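Local coordinates for archaeal Sm-like protein AF-Sm2 (Archaeoglobus fulgidus, PDB 1LJO), which probably binds RNA, and assembles with five further copies into a six-membered Sm-type ring, at residues K11-G15 with K16-V20. Residues are numbered along the deposited sequence; the frame is centred on the assembly and turned at random.
Sequences KSMVG and KIIRV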
loop_
_atom_site.group_PDB
_atom_site.type_symbol
_atom_site.label_atom_id
_atom_site.label_comp_id
_atom_site.label_asym_id
_atom_site.label_seq_id
_atom_site.Cartn_x
_atom_site.Cartn_y
_atom_site.Cartn_z
ATOM N N LYS A 11 -5.252 8.044 -20.219
ATOM C CA LYS A 11 -4.644 9.092 -21.024
ATOM C C LYS A 11 -5.690 9.770 -21.906
ATOM O O LYS A 11 -5.603 10.964 -22.166
ATOM C CB LYS A 11 -3.504 8.529 -21.886
ATOM C CG LYS A 11 -2.691 9.610 -22.596
ATOM C CD LYS A 11 -1.419 9.058 -23.237
ATOM C CE LYS A 11 -1.722 8.093 -24.374
ATOM N NZ LYS A 11 -2.462 8.752 -25.489
ATOM N N SER A 12 -6.689 9.012 -22.349
ATOM C CA SER A 12 -7.741 9.575 -23.187
ATOM C C SER A 12 -8.597 10.573 -22.405
ATOM O O SER A 12 -9.328 11.360 -22.995
ATOM C CB SER A 12 -8.637 8.464 -23.747
ATOM O OG SER A 12 -9.491 7.929 -22.751
ATOM N N MET A 13 -8.497 10.537 -21.078
ATOM C CA MET A 13 -9.264 11.448 -20.225
ATOM C C MET A 13 -8.568 12.795 -20.027
ATOM O O MET A 13 -9.131 13.705 -19.415
ATOM C CB MET A 13 -9.510 10.815 -18.852
ATOM C CG MET A 13 -10.497 9.660 -18.834
ATOM S SD MET A 13 -10.660 8.955 -17.163
ATOM C CE MET A 13 -9.938 7.350 -17.409
ATOM N N VAL A 14 -7.344 12.923 -20.533
ATOM C CA VAL A 14 -6.605 14.171 -20.385
ATOM C C VAL A 14 -7.349 15.316 -21.061
ATOM O O VAL A 14 -7.854 15.174 -22.175
ATOM C CB VAL A 14 -5.190 14.066 -20.987
ATOM C CG1 VAL A 14 -4.554 15.446 -21.068
ATOM C CG2 VAL A 14 -4.334 13.145 -20.130
ATOM N N GLY A 15 -7.412 16.454 -20.385
ATOM C CA GLY A 15 -8.113 17.595 -20.943
ATOM C C GLY A 15 -9.588 17.587 -20.578
ATOM O O GLY A 15 -10.305 18.544 -20.844
ATOM N N LYS A 16 -10.043 16.509 -19.955
ATOM C CA LYS A 16 -11.445 16.399 -19.568
ATOM C C LYS A 16 -11.614 16.310 -18.058
ATOM O O LYS A 16 -10.647 16.111 -17.331
ATOM C CB LYS A 16 -12.077 15.178 -20.243
ATOM C CG LYS A 16 -11.908 15.197 -21.760
ATOM C CD LYS A 16 -12.743 14.137 -22.458
ATOM C CE LYS A 16 -12.605 14.269 -23.968
ATOM N NZ LYS A 16 -13.493 13.330 -24.705
ATOM N N ILE A 17 -12.856 16.462 -17.602
ATOM C CA ILE A 17 -13.196 16.411 -16.183
ATOM C C ILE A 17 -13.364 14.973 -15.707
ATOM O O ILE A 17 -14.088 14.188 -16.320
ATOM C CB ILE A 17 -14.528 17.140 -15.895
ATOM C CG1 ILE A 17 -14.488 18.562 -16.460
ATOM C CG2 ILE A 17 -14.801 17.150 -14.391
ATOM C CD1 ILE A 17 -13.362 19.410 -15.921
ATOM N N ILE A 18 -12.706 14.637 -14.602
ATOM C CA ILE A 18 -12.798 13.292 -14.052
ATOM C C ILE A 18 -13.098 13.346 -12.561
ATOM O O ILE A 18 -12.902 14.380 -11.920
ATOM C CB ILE A 18 -11.481 12.503 -14.260
ATOM C CG1 ILE A 18 -10.341 13.153 -13.467
ATOM C CG2 ILE A 18 -11.117 12.482 -15.743
ATOM C CD1 ILE A 18 -9.057 12.317 -13.429
ATOM N N ARG A 19 -13.585 12.228 -12.025
ATOM C CA ARG A 19 -13.894 12.105 -10.608
ATOM C C ARG A 19 -12.979 11.001 -10.101
ATOM O O ARG A 19 -12.900 9.934 -10.710
ATOM C CB ARG A 19 -15.368 11.714 -10.405
ATOM C CG ARG A 19 -15.764 11.461 -8.952
ATOM C CD ARG A 19 -17.255 11.133 -8.829
ATOM N NE ARG A 19 -18.094 12.266 -9.204
ATOM C CZ ARG A 19 -18.424 13.263 -8.386
ATOM N NH1 ARG A 19 -17.993 13.269 -7.132
ATOM N NH2 ARG A 19 -19.177 14.262 -8.826
ATOM N N VAL A 20 -12.294 11.260 -8.991
ATOM C CA VAL A 20 -11.349 10.299 -8.424
ATOM C C VAL A 20 -11.592 9.957 -6.963
ATOM O O VAL A 20 -11.796 10.844 -6.140
ATOM C CB VAL A 20 -9.902 10.833 -8.508
ATOM C CG1 VAL A 20 -8.920 9.771 -8.009
ATOM C CG2 VAL A 20 -9.585 11.249 -9.929
#
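The backbone N of Lys16 donates a hydrogen bond to Met13 O at 3.0 Å. This bond closes a type II beta turn from Met13 to Lys16, which joins the N-terminal helix of the Sm fold to its first strand, 17-22. The bond is moderately bent, 148° at the hydrogen, and the donor sits above the carbonyl plane of Met13. Gly15 takes the third position of the turn with a positive phi of 88°, a conformation that, with the carbonyl O of Val14 close by, suits glycine, which has no CB. Lys16 CB also rests on Met13 O, at 3.4 Å, and its extended chain then leads away from the turn. Met13 and Ile18 pack by their apolar parts, their side chains crossing at about a right angle. Ile18 CG2 is anti to the carbonyl carbon of Ile18, which turns this methyl to Met13. Met13 and Ile18 are both buried, and both also touch Ile72 of strand 69-74. Met13 further packs on Leu33 and on Val63 of a neighbouring subunit, linking the turn to the ring interface. The methyl Ile18 CG2 meets Met13 twice, at SD (3.8 Å) and at CB (3.9 Å).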